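Local coordinates for protein NADH oxidoreductase (Mesorhizobium loti, PDB 3PI7) that probably binds NADPH and works as a quinone-reductase-like oxidoreductase, pairing a GroES-like part with a Rossmann-type nucleotide-binding part, at residues A[11-16]-A[40-45]; A[168-173]-A[236-241]; A[149-154]-A[306-311]; A[49-54]-A[125-130]. One frame throughout, in Å; residues are numbered along the deposited sequence.

Contact 1. Residues A[11-16]-A[40-45]; sequences MKALLL and GRIAVP
Met-11 and Ile-42 face each other as a hydrogen-bonded pair on two antiparallel strands, 10-16 and 37-43. The backbone N-H of each donates to the O of the other, with Met-11 N to Ile-42 O at 2.8 Å. Ala-13 and Gly-40 form a second such pair. Between them Lys-12 and Arg-41 are a non-hydrogen-bonded pair. Here Arg-41 CA makes a CA-H...O contact of 3.1 Å to Met-11 O. The strands are far from straight antiparallel, with their axes at 117°.

Met-11, a selenomethionine, carries most of the side-chain packing. Its CB touches Val-44 CG2 at 3.7 Å. CG lies between the backbone N and the carbonyl carbon (chi1 62°). There it meets Ile-42 O at 3.5 Å and again Val-44 CG2. SE passes the same methyl. The extended chain then carries CE to Ile-42 CD1, 3.6 Å away, and to Pro-45 CD. Met-11 crosses Pro-45 at about a right angle.

Leu-15 continues this apolar face. It slides past Ile-42 in the opposite direction, with Leu-15 CD1 3.6 Å from Ile-42 CG2. The same Leu-15 methyl lies 4.0 Å from Gly-40 CA, where a CB would run into it.

The other face is charged. Lys-12 NZ and Arg-41 NH1 stay 6.0 Å apart. Lys-12 forms salt bridges to Glu-122 and the Pro-349 terminus, and Arg-41 to Glu-10. Helix 327-338 packs against Lys-12 and Leu-14, while Tyr-123 of strand 123-127 touches Met-11 and Val-44.

Contact 2. Residues A[168-173]-A[236-241]; sequences FVMTAG and IFLDAV
Val-169 and Phe-237 pair on neighbouring parallel strands at the centre of the Rossmann-type sheet. Strand 167-170 is the first strand of this unit and strand 236-239 the fourth. The tight part is buried. Val-169 N donates to Ile-236 O at 2.9 Å, and Leu-238 N to Val-169 O at 2.8 Å. The Phe-237 ring turns its edge to the first strand: CD1 meets Val-169 CG1, and CE1 lies 3.7 Å from Thr-171 CG2. Trp-259 stacks on this ring. On the other face Met-170 and Leu-238 run side by side, pointing the same way.

Past Met-170 the backbone pairing lengthens: Thr-171 N reaches Leu-238 O at 3.3 Å. A water bridges Thr-171 O and Leu-238 O. The loose side is at Ala-172 and Val-241, both partly exposed. They meet lightly, Ala-172 CB and N against Val-241 CG2.

Asp-239 ties this end together. Thr-171 OG1 gives its proton to the anti lone pair of Asp-239 OD1 at 2.7 Å. Val-241 N reaches the same oxygen from 58° out of the carboxylate plane, forming an Asx turn. Thr-242 N also bonds OD1, and Trp-259 NE1 bonds OD2. An alanine in place of Asp-239 would probably leave the Thr-171 hydroxyl and the turn's N-H groups without their acceptor. So many donors on one carboxylate are consistent with a stabilised negative charge.

Contact 3. Residues A[149-154]-A[306-311]; sequences NPLTAI and LEAQKR
Ala-308 sets its methyl against one side of helix 148-163, facing Pro-150, Leu-151 and Ile-154. The motif is a buried crossing of two helices. Helix 148-163 leads into the first strand of the Rossmann-type sheet, and helix 298-313 comes after its last strand. The two axes pass 9.8 Å apart at an angle of 119°.

Ala-308 points toward the other helix, and so do Pro-150 and Ile-154. Leu-151 starts out across this direction, but its end comes closer to Ala-308. The three reach the methyl from different places. Pro-150, in the first turn of its helix, presents CB, 4.2 Å from Ala-308 CB. Pro-150 CA and Ala-308 CA are 6.2 Å apart. Leu-151 uses one branch: CD2 stands 4.1 Å from Ala-308 CB. Ile-154, one turn on from Pro-150, sends out its long branch. CG1 is anti to the carbonyl carbon (chi1 -70°), and chi2 of 164° extends the branch to CD1. This tip also passes Glu-307 CG at 4.3 Å, so the aliphatic part of the glutamate borders the patch.

The side chains meet through carbon atoms alone, and the main chains keep their own helical bonds. Ile-154 N, for example, donates to Pro-150 O. One turn earlier in helix 298-313, Ala-304 touches both Leu-151 and Ile-154; beyond the segment Phe-312 touches Pro-150. Helix 290-296 adds Leu-290 and Met-294 against Leu-151. With only a methyl at Ala-308, Ile-154 CD1 comes right up to the main chain, lying 3.9 Å from both Ala-308 N and Ala-308 CB.

Contact 4. Residues A[49-54]-A[125-130]; sequences PSQVLI and VAEAAA
Val-52 and Ala-126 form a hydrogen-bonded pair of antiparallel strands whose axes lie at 146° to each other, with Val-52 N 2.8 Å from Ala-126 O and Ala-126 N bonded back to Val-52 O. Beyond the strand end Ala-128 N gives an almost straight bond to Ser-50 O.

Glu-127 starts away from the partner strand and then returns. Its chain bends at chi2 (-65°), which sets CD back toward Ser-50 and Gln-51. Ser-50 OG donates to the syn lone pair of Glu-127 OE1 at 2.6 Å. Gln-51 NE2 makes a longer bond to Glu-127 OE2, at 3.3 Å, from above the carboxylate plane. A water bridges OE2 and Ser-50 OG. A leucine in place of Glu-127 would probably leave the Ser-50 hydroxyl and the Gln-51 amide N-H without this acceptor.

These strands belong to the GroES-like fold, in which strand 51-56 lies between strands 86-94 and 123-127. Gln-51 OE1 accepts from Gly-48 N, which, with the NE2 bond, would hold the rotation of the amide. Val-125 CG1 packs against this amide, 3.4 Å from Gln-51 OE1.

The remaining side chains are apolar. Leu-53 CD1 meets Val-125 CG2 at 3.8 Å. On the face of Val-52 and Ala-126, Ile-54 CD1 lies 3.8 Å from Ala-126 CB. Cys-131 of strand 131-133 touches both Val-52 and Ala-126.

In the fold
Contacts 1 and 4 are neighbours, with centres about 18 Å apart. They touch directly: Pro-45 CG lies 3.6 Å from Val-125 CG2, and Val-44 CG1 packs on Leu-53 CD2. Contact 2 is on the opposite side of the chain's centre, about 37 Å from contact 1 between centres. Contact 3 stands between the two parts, its nearest atoms about 8 Å from contact 4 and 7 Å from contact 2. Its helix 148-163 runs on into a strand of contact 2. The C-terminal ends of such strands are where Rossmann folds usually hold the coenzyme; none is bound here. The bound potassium ion is at Asp-19 and Tyr-21, a few residues along the chain from segment 11-16.

Contact 1. Residues A[11-16]-A[40-45]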
loop_
_atom_site.group_PDB
_atom_site.type_symbol
_atom_site.label_atom_id
_atom_site.label_comp_id
_atom_site.label_asym_id
_atom_site.label_seq_id
_atom_site.Cartn_x
_atom_site.Cartn_y
_atom_site.Cartn_z
HETATM N N MSE A 11 -34.433 6.833 -29.479
HETATM C CA MSE A 11 -33.435 7.901 -29.262
HETATM C C MSE A 11 -32.111 7.595 -29.940
HETATM O O MSE A 11 -31.819 6.437 -30.250
HETATM C CB MSE A 11 -33.182 8.062 -27.750
HETATM C CG MSE A 11 -32.591 6.768 -27.103
HETATM SE SE MSE A 11 -32.111 7.061 -25.305
HETATM C CE MSE A 11 -31.193 5.452 -25.003
ATOM N N LYS A 12 -31.306 8.630 -30.173
ATOM C CA LYS A 12 -29.961 8.418 -30.666
ATOM C C LYS A 12 -29.050 8.287 -29.448
ATOM O O LYS A 12 -29.334 8.863 -28.396
ATOM C CB LYS A 12 -29.474 9.496 -31.649
ATOM C CG LYS A 12 -29.490 10.941 -31.196
ATOM C CD LYS A 12 -28.980 11.833 -32.334
ATOM C CE LYS A 12 -28.577 13.229 -31.913
ATOM N NZ LYS A 12 -29.731 14.057 -31.486
ATOM N N ALA A 13 -27.979 7.493 -29.582
ATOM C CA ALA A 13 -27.055 7.231 -28.492
ATOM C C ALA A 13 -25.743 6.721 -29.030
ATOM O O ALA A 13 -25.697 6.322 -30.200
ATOM C CB ALA A 13 -27.663 6.201 -27.536
ATOM N N LEU A 14 -24.676 6.753 -28.199
ATOM C CA LEU A 14 -23.340 6.205 -28.533
ATOM C C LEU A 14 -23.248 4.895 -27.800
ATOM O O LEU A 14 -23.111 4.880 -26.567
ATOM C CB LEU A 14 -22.210 7.175 -28.135
ATOM C CG LEU A 14 -22.326 8.591 -28.684
ATOM C CD1 LEU A 14 -21.151 9.420 -28.238
ATOM C CD2 LEU A 14 -22.444 8.592 -30.238
ATOM N N LEU A 15 -23.453 3.800 -28.542
ATOM C CA LEU A 15 -23.576 2.465 -27.986
ATOM C C LEU A 15 -22.282 1.718 -27.878
ATOM O O LEU A 15 -21.500 1.684 -28.823
ATOM C CB LEU A 15 -24.524 1.645 -28.843
ATOM C CG LEU A 15 -25.814 2.332 -29.231
ATOM C CD1 LEU A 15 -26.565 1.487 -30.237
ATOM C CD2 LEU A 15 -26.664 2.632 -28.008
ATOM N N LEU A 16 -22.107 1.031 -26.752
ATOM C CA LEU A 16 -20.920 0.203 -26.531
ATOM C C LEU A 16 -20.846 -0.931 -27.534
ATOM O O LEU A 16 -21.828 -1.654 -27.739
ATOM C CB LEU A 16 -20.935 -0.370 -25.123
ATOM C CG LEU A 16 -20.735 0.639 -24.031
ATOM C CD1 LEU A 16 -21.275 0.108 -22.742
ATOM C CD2 LEU A 16 -19.258 1.066 -23.928
ATOM N N GLY A 40 -26.133 4.938 -32.793
ATOM C CA GLY A 40 -27.303 4.163 -33.181
ATOM C C GLY A 40 -28.581 4.778 -32.682
ATOM O O GLY A 40 -28.559 5.743 -31.924
ATOM N N ARG A 41 -29.694 4.249 -33.152
ATOM C CA ARG A 41 -31.024 4.652 -32.713
ATOM C C ARG A 41 -31.562 3.448 -31.981
ATOM O O ARG A 41 -31.567 2.358 -32.547
ATOM C CB ARG A 41 -31.924 5.057 -33.905
ATOM C CG ARG A 41 -31.545 6.388 -34.549
ATOM C CD ARG A 41 -32.683 6.996 -35.368
ATOM N NE ARG A 41 -33.789 7.472 -34.514
ATOM C CZ ARG A 41 -33.801 8.643 -33.879
ATOM N NH1 ARG A 41 -32.769 9.474 -33.982
ATOM N NH2 ARG A 41 -34.829 8.977 -33.115
ATOM N N ILE A 42 -31.933 3.609 -30.715
ATOM C CA ILE A 42 -32.407 2.501 -29.898
ATOM C C ILE A 42 -33.629 2.931 -29.106
ATOM O O ILE A 42 -33.891 4.114 -28.978
ATOM C CB ILE A 42 -31.282 1.977 -28.939
ATOM C CG1 ILE A 42 -30.780 3.056 -27.966
ATOM C CG2 ILE A 42 -30.107 1.342 -29.715
ATOM C CD1 ILE A 42 -30.137 2.424 -26.679
ATOM N N ALA A 43 -34.340 1.965 -28.540
ATOM C CA ALA A 43 -35.487 2.252 -27.704
ATOM C C ALA A 43 -35.074 3.005 -26.452
ATOM O O ALA A 43 -34.004 2.767 -25.876
ATOM C CB ALA A 43 -36.182 0.948 -27.319
ATOM N N VAL A 44 -35.918 3.962 -26.054
ATOM C CA VAL A 44 -35.703 4.704 -24.833
ATOM C C VAL A 44 -35.979 3.732 -23.668
ATOM O O VAL A 44 -37.014 3.070 -23.650
ATOM C CB VAL A 44 -36.574 5.988 -24.773
ATOM C CG1 VAL A 44 -36.511 6.648 -23.392
ATOM C CG2 VAL A 44 -36.150 6.976 -25.864
ATOM N N PRO A 45 -35.043 3.600 -22.705
ATOM C CA PRO A 45 -35.286 2.689 -21.586
ATOM C C PRO A 45 -36.350 3.198 -20.620
ATOM O O PRO A 45 -36.686 4.384 -20.610
ATOM C CB PRO A 45 -33.918 2.613 -20.904
ATOM C CG PRO A 45 -33.337 4.021 -21.141
ATOM C CD PRO A 45 -33.747 4.303 -22.567
#

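Contact 2. Residues A[168-173]-A[236-241]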
loop_
_atom_site.group_PDB
_atom_site.type_symbol
_atom_site.label_atom_id
_atom_site.label_comp_id
_atom_site.label_asym_id
_atom_site.label_seq_id
_atom_site.Cartn_x
_atom_site.Cartn_y
_atom_site.Cartn_z
ATOM N N PHE A 168 1.602 18.460 -0.858
ATOM C CA PHE A 168 1.092 17.163 -1.277
ATOM C C PHE A 168 1.411 17.014 -2.758
ATOM O O PHE A 168 1.776 17.997 -3.406
ATOM C CB PHE A 168 -0.391 17.004 -0.944
ATOM C CG PHE A 168 -1.296 17.894 -1.741
ATOM C CD1 PHE A 168 -1.448 19.243 -1.409
ATOM C CD2 PHE A 168 -1.956 17.406 -2.872
ATOM C CE1 PHE A 168 -2.320 20.057 -2.130
ATOM C CE2 PHE A 168 -2.812 18.234 -3.606
ATOM C CZ PHE A 168 -2.940 19.565 -3.263
ATOM N N VAL A 169 1.386 15.788 -3.256
ATOM C CA VAL A 169 1.814 15.538 -4.636
ATOM C C VAL A 169 0.671 14.990 -5.470
ATOM O O VAL A 169 -0.122 14.181 -4.992
ATOM C CB VAL A 169 3.049 14.570 -4.678
ATOM C CG1 VAL A 169 3.606 14.404 -6.094
ATOM C CG2 VAL A 169 4.147 15.030 -3.739
HETATM N N MSE A 170 0.676 15.359 -6.765
HETATM C CA MSE A 170 -0.305 14.833 -7.712
HETATM C C MSE A 170 0.335 14.602 -9.053
HETATM O O MSE A 170 1.030 15.477 -9.555
HETATM C CB MSE A 170 -1.490 15.793 -7.891
HETATM C CG MSE A 170 -2.355 15.855 -6.664
HETATM SE SE MSE A 170 -3.966 16.823 -6.975
HETATM C CE MSE A 170 -3.191 18.594 -7.201
ATOM N N THR A 171 0.101 13.423 -9.639
ATOM C CA THR A 171 0.481 13.198 -11.040
ATOM C C THR A 171 -0.685 13.661 -11.931
ATOM O O THR A 171 -1.810 13.844 -11.442
ATOM C CB THR A 171 0.829 11.758 -11.313
ATOM O OG1 THR A 171 -0.168 10.925 -10.739
ATOM C CG2 THR A 171 2.177 11.383 -10.820
ATOM N N ALA A 172 -0.443 13.831 -13.253
ATOM C CA ALA A 172 -1.449 14.314 -14.228
ATOM C C ALA A 172 -1.944 15.674 -13.772
ATOM O O ALA A 172 -3.145 15.901 -13.645
ATOM C CB ALA A 172 -2.614 13.329 -14.363
ATOM N N GLY A 173 -0.999 16.540 -13.442
ATOM C CA GLY A 173 -1.278 17.868 -12.915
ATOM C C GLY A 173 -2.220 18.729 -13.724
ATOM O O GLY A 173 -2.949 19.543 -13.161
ATOM N N ILE A 236 1.027 13.111 1.326
ATOM C CA ILE A 236 -0.008 12.533 0.484
ATOM C C ILE A 236 0.362 12.638 -0.936
ATOM O O ILE A 236 0.706 13.715 -1.393
ATOM C CB ILE A 236 -1.404 13.185 0.716
ATOM C CG1 ILE A 236 -1.815 13.070 2.202
ATOM C CG2 ILE A 236 -2.479 12.612 -0.223
ATOM C CD1 ILE A 236 -2.068 11.547 2.704
ATOM N N PHE A 237 0.240 11.507 -1.657
ATOM C CA PHE A 237 0.477 11.497 -3.097
ATOM C C PHE A 237 -0.776 10.945 -3.754
ATOM O O PHE A 237 -1.104 9.768 -3.572
ATOM C CB PHE A 237 1.733 10.654 -3.402
ATOM C CG PHE A 237 1.972 10.262 -4.841
ATOM C CD1 PHE A 237 1.589 11.108 -5.891
ATOM C CD2 PHE A 237 2.591 9.062 -5.155
ATOM C CE1 PHE A 237 1.795 10.732 -7.220
ATOM C CE2 PHE A 237 2.850 8.714 -6.491
ATOM C CZ PHE A 237 2.481 9.566 -7.509
ATOM N N LEU A 238 -1.477 11.805 -4.515
ATOM C CA LEU A 238 -2.701 11.438 -5.233
ATOM C C LEU A 238 -2.263 11.102 -6.634
ATOM O O LEU A 238 -1.780 11.973 -7.367
ATOM C CB LEU A 238 -3.757 12.574 -5.186
ATOM C CG LEU A 238 -4.125 13.074 -3.780
ATOM C CD1 LEU A 238 -5.145 14.238 -3.860
ATOM C CD2 LEU A 238 -4.705 11.949 -2.949
ATOM N N ASP A 239 -2.372 9.829 -6.990
ATOM C CA ASP A 239 -1.826 9.375 -8.253
ATOM C C ASP A 239 -2.870 8.870 -9.249
ATOM O O ASP A 239 -3.525 7.856 -9.002
ATOM C CB ASP A 239 -0.827 8.252 -7.938
ATOM C CG ASP A 239 -0.147 7.621 -9.145
ATOM O OD1 ASP A 239 0.051 8.331 -10.164
ATOM O OD2 ASP A 239 0.225 6.438 -9.052
ATOM N N ALA A 240 -2.945 9.525 -10.420
ATOM C CA ALA A 240 -3.842 9.126 -11.507
ATOM C C ALA A 240 -3.103 8.312 -12.593
ATOM O O ALA A 240 -3.748 7.844 -13.550
ATOM C CB ALA A 240 -4.434 10.387 -12.173
ATOM N N VAL A 241 -1.765 8.210 -12.502
ATOM C CA VAL A 241 -0.947 7.711 -13.592
ATOM C C VAL A 241 -0.387 6.323 -13.333
ATOM O O VAL A 241 -0.489 5.464 -14.211
ATOM C CB VAL A 241 0.184 8.744 -13.900
ATOM C CG1 VAL A 241 1.145 8.256 -14.979
ATOM C CG2 VAL A 241 -0.403 10.100 -14.320
HETATM O O HOH W 1 -3.276 13.087 -9.487
#

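Contact 3. Residues A[149-154]-A[306-311]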
loop_
_atom_site.group_PDB
_atom_site.type_symbol
_atom_site.label_atom_id
_atom_site.label_comp_id
_atom_site.label_asym_id
_atom_site.label_seq_id
_atom_site.Cartn_x
_atom_site.Cartn_y
_atom_site.Cartn_z
ATOM N N ASN A 149 -15.712 15.001 -10.928
ATOM C CA ASN A 149 -14.500 15.688 -10.504
ATOM C C ASN A 149 -14.700 16.512 -9.246
ATOM O O ASN A 149 -13.888 16.333 -8.350
ATOM C CB ASN A 149 -13.884 16.505 -11.626
ATOM C CG ASN A 149 -13.248 15.600 -12.674
ATOM O OD1 ASN A 149 -12.883 14.451 -12.404
ATOM N ND2 ASN A 149 -13.217 16.058 -13.906
ATOM N N PRO A 150 -15.782 17.290 -9.077
ATOM C CA PRO A 150 -15.932 18.079 -7.845
ATOM C C PRO A 150 -16.010 17.232 -6.578
ATOM O O PRO A 150 -15.383 17.583 -5.589
ATOM C CB PRO A 150 -17.243 18.829 -8.099
ATOM C CG PRO A 150 -17.188 19.089 -9.582
ATOM C CD PRO A 150 -16.812 17.695 -10.060
ATOM N N LEU A 151 -16.758 16.100 -6.600
ATOM C CA LEU A 151 -16.866 15.312 -5.372
ATOM C C LEU A 151 -15.603 14.548 -5.118
ATOM O O LEU A 151 -15.238 14.407 -3.961
ATOM C CB LEU A 151 -18.076 14.372 -5.383
ATOM C CG LEU A 151 -19.419 15.122 -5.483
ATOM C CD1 LEU A 151 -20.553 14.142 -5.545
ATOM C CD2 LEU A 151 -19.619 16.100 -4.283
ATOM N N THR A 152 -14.892 14.103 -6.177
ATOM C CA THR A 152 -13.598 13.445 -5.973
ATOM C C THR A 152 -12.609 14.462 -5.410
ATOM O O THR A 152 -11.807 14.103 -4.535
ATOM C CB THR A 152 -13.072 12.869 -7.299
ATOM O OG1 THR A 152 -14.062 12.009 -7.840
ATOM C CG2 THR A 152 -11.761 12.095 -7.134
ATOM N N ALA A 153 -12.668 15.721 -5.895
ATOM C CA ALA A 153 -11.740 16.749 -5.405
ATOM C C ALA A 153 -11.976 17.014 -3.940
ATOM O O ALA A 153 -11.021 17.147 -3.177
ATOM C CB ALA A 153 -11.881 18.048 -6.189
ATOM N N ILE A 154 -13.230 17.140 -3.540
ATOM C CA ILE A 154 -13.538 17.400 -2.139
ATOM C C ILE A 154 -13.075 16.233 -1.299
ATOM O O ILE A 154 -12.391 16.430 -0.301
ATOM C CB ILE A 154 -15.046 17.700 -1.955
ATOM C CG1 ILE A 154 -15.359 19.079 -2.596
ATOM C CG2 ILE A 154 -15.464 17.664 -0.437
ATOM C CD1 ILE A 154 -16.879 19.340 -2.844
ATOM N N LEU A 306 -23.533 19.479 -1.029
ATOM C CA LEU A 306 -23.951 20.849 -0.708
ATOM C C LEU A 306 -22.816 21.823 -0.933
ATOM O O LEU A 306 -23.066 22.908 -1.429
ATOM C CB LEU A 306 -24.503 20.984 0.729
ATOM C CG LEU A 306 -25.847 20.265 1.033
ATOM C CD1 LEU A 306 -26.049 20.120 2.533
ATOM C CD2 LEU A 306 -27.056 21.026 0.434
ATOM N N GLU A 307 -21.571 21.441 -0.601
ATOM C CA GLU A 307 -20.389 22.296 -0.784
ATOM C C GLU A 307 -20.062 22.478 -2.270
ATOM O O GLU A 307 -19.684 23.583 -2.665
ATOM C CB GLU A 307 -19.169 21.721 -0.028
ATOM C CG GLU A 307 -17.884 22.529 -0.142
ATOM C CD GLU A 307 -17.851 23.896 0.524
ATOM O OE1 GLU A 307 -18.715 24.179 1.387
ATOM O OE2 GLU A 307 -16.930 24.680 0.200
ATOM N N ALA A 308 -20.168 21.399 -3.084
ATOM C CA ALA A 308 -19.881 21.450 -4.512
ATOM C C ALA A 308 -20.888 22.399 -5.186
ATOM O O ALA A 308 -20.454 23.301 -5.879
ATOM C CB ALA A 308 -19.961 20.062 -5.130
ATOM N N GLN A 309 -22.207 22.187 -4.962
ATOM C CA GLN A 309 -23.228 23.051 -5.569
ATOM C C GLN A 309 -23.067 24.492 -5.062
ATOM O O GLN A 309 -23.082 25.402 -5.893
ATOM C CB GLN A 309 -24.658 22.529 -5.350
ATOM C CG GLN A 309 -25.722 23.460 -5.958
ATOM C CD GLN A 309 -26.817 22.823 -6.766
ATOM O OE1 GLN A 309 -27.287 23.396 -7.755
ATOM N NE2 GLN A 309 -27.345 21.707 -6.300
ATOM N N LYS A 310 -22.853 24.704 -3.731
ATOM C CA LYS A 310 -22.646 26.047 -3.185
ATOM C C LYS A 310 -21.495 26.766 -3.923
ATOM O O LYS A 310 -21.652 27.946 -4.244
ATOM C CB LYS A 310 -22.397 26.012 -1.665
ATOM C CG LYS A 310 -22.288 27.383 -1.000
ATOM N N ARG A 311 -20.387 26.056 -4.218
ATOM C CA ARG A 311 -19.217 26.622 -4.901
ATOM C C ARG A 311 -19.562 27.008 -6.337
ATOM O O ARG A 311 -19.038 28.006 -6.842
ATOM C CB ARG A 311 -18.031 25.648 -4.870
ATOM C CG ARG A 311 -17.357 25.571 -3.499
ATOM C CD ARG A 311 -16.248 24.538 -3.453
ATOM N NE ARG A 311 -15.095 24.960 -4.245
ATOM C CZ ARG A 311 -14.077 25.675 -3.782
ATOM N NH1 ARG A 311 -14.038 26.038 -2.506
ATOM N NH2 ARG A 311 -13.076 26.008 -4.584
#

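Contact 4. Residues A[49-54]-A[125-130]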
loop_
_atom_site.group_PDB
_atom_site.type_symbol
_atom_site.label_atom_id
_atom_site.label_comp_id
_atom_site.label_asym_id
_atom_site.label_seq_id
_atom_site.Cartn_x
_atom_site.Cartn_y
_atom_site.Cartn_z
ATOM N N PRO A 49 -37.935 1.035 -10.310
ATOM C CA PRO A 49 -38.642 1.736 -9.205
ATOM C C PRO A 49 -37.872 2.874 -8.517
ATOM O O PRO A 49 -38.496 3.880 -8.207
ATOM C CB PRO A 49 -38.932 0.611 -8.212
ATOM C CG PRO A 49 -39.093 -0.589 -9.084
ATOM C CD PRO A 49 -38.076 -0.432 -10.191
ATOM N N SER A 50 -36.549 2.744 -8.321
ATOM C CA SER A 50 -35.703 3.726 -7.627
ATOM C C SER A 50 -34.973 4.655 -8.594
ATOM O O SER A 50 -34.115 5.434 -8.167
ATOM C CB SER A 50 -34.661 2.991 -6.771
ATOM O OG SER A 50 -33.788 2.205 -7.578
ATOM N N GLN A 51 -35.302 4.571 -9.897
ATOM C CA GLN A 51 -34.577 5.300 -10.934
ATOM C C GLN A 51 -35.389 6.375 -11.616
ATOM O O GLN A 51 -36.616 6.420 -11.516
ATOM C CB GLN A 51 -34.096 4.311 -12.014
ATOM C CG GLN A 51 -33.212 3.200 -11.489
ATOM C CD GLN A 51 -32.834 2.231 -12.586
ATOM O OE1 GLN A 51 -33.638 1.881 -13.472
ATOM N NE2 GLN A 51 -31.599 1.768 -12.549
ATOM N N VAL A 52 -34.673 7.241 -12.344
ATOM C CA VAL A 52 -35.268 8.305 -13.101
ATOM C C VAL A 52 -34.737 8.252 -14.518
ATOM O O VAL A 52 -33.615 7.786 -14.754
ATOM C CB VAL A 52 -35.027 9.697 -12.453
ATOM C CG1 VAL A 52 -35.788 9.818 -11.140
ATOM C CG2 VAL A 52 -33.524 9.955 -12.257
ATOM N N LEU A 53 -35.562 8.695 -15.446
ATOM C CA LEU A 53 -35.195 8.804 -16.855
ATOM C C LEU A 53 -34.922 10.264 -17.110
ATOM O O LEU A 53 -35.803 11.126 -16.899
ATOM C CB LEU A 53 -36.344 8.301 -17.743
ATOM C CG LEU A 53 -36.034 8.317 -19.215
ATOM C CD1 LEU A 53 -34.945 7.278 -19.573
ATOM C CD2 LEU A 53 -37.264 8.124 -20.034
ATOM N N ILE A 54 -33.714 10.554 -17.546
ATOM C CA ILE A 54 -33.290 11.935 -17.760
ATOM C C ILE A 54 -33.143 12.253 -19.239
ATOM O O ILE A 54 -32.420 11.540 -19.951
ATOM C CB ILE A 54 -31.950 12.177 -17.025
ATOM C CG1 ILE A 54 -32.051 11.874 -15.495
ATOM C CG2 ILE A 54 -31.479 13.606 -17.221
ATOM C CD1 ILE A 54 -30.987 11.072 -15.032
ATOM N N VAL A 125 -30.508 6.759 -17.715
ATOM C CA VAL A 125 -31.174 6.316 -16.498
ATOM C C VAL A 125 -30.190 6.467 -15.347
ATOM O O VAL A 125 -29.017 6.106 -15.483
ATOM C CB VAL A 125 -31.712 4.861 -16.608
ATOM C CG1 VAL A 125 -32.278 4.379 -15.273
ATOM C CG2 VAL A 125 -32.753 4.751 -17.705
ATOM N N ALA A 126 -30.651 7.020 -14.234
ATOM C CA ALA A 126 -29.829 7.091 -13.044
ATOM C C ALA A 126 -30.666 6.740 -11.854
ATOM O O ALA A 126 -31.898 6.903 -11.883
ATOM C CB ALA A 126 -29.235 8.518 -12.900
ATOM N N GLU A 127 -30.021 6.324 -10.775
ATOM C CA GLU A 127 -30.721 6.169 -9.485
ATOM C C GLU A 127 -31.166 7.532 -9.037
ATOM O O GLU A 127 -30.427 8.505 -9.254
ATOM C CB GLU A 127 -29.762 5.576 -8.419
ATOM C CG GLU A 127 -29.391 4.141 -8.712
ATOM C CD GLU A 127 -30.541 3.153 -8.663
ATOM O OE1 GLU A 127 -31.511 3.394 -7.911
ATOM O OE2 GLU A 127 -30.519 2.192 -9.463
ATOM N N ALA A 128 -32.350 7.638 -8.395
ATOM C CA ALA A 128 -32.788 8.941 -7.860
ATOM C C ALA A 128 -31.698 9.506 -6.945
ATOM O O ALA A 128 -31.356 10.709 -7.005
ATOM C CB ALA A 128 -34.099 8.781 -7.107
ATOM N N ALA A 129 -31.084 8.610 -6.160
ATOM C CA ALA A 129 -30.025 8.962 -5.200
ATOM C C ALA A 129 -28.757 9.448 -5.868
ATOM O O ALA A 129 -27.888 9.990 -5.183
ATOM C CB ALA A 129 -29.715 7.758 -4.317
ATOM N N ALA A 130 -28.628 9.278 -7.206
ATOM C CA ALA A 130 -27.410 9.690 -7.905
ATOM C C ALA A 130 -27.638 11.012 -8.652
ATOM O O ALA A 130 -26.854 11.386 -9.529
ATOM C CB ALA A 130 -26.982 8.601 -8.864
HETATM O O HOH W 2 -32.236 5.837 -5.755
HETATM O O HOH W 3 -32.102 0.095 -9.009
#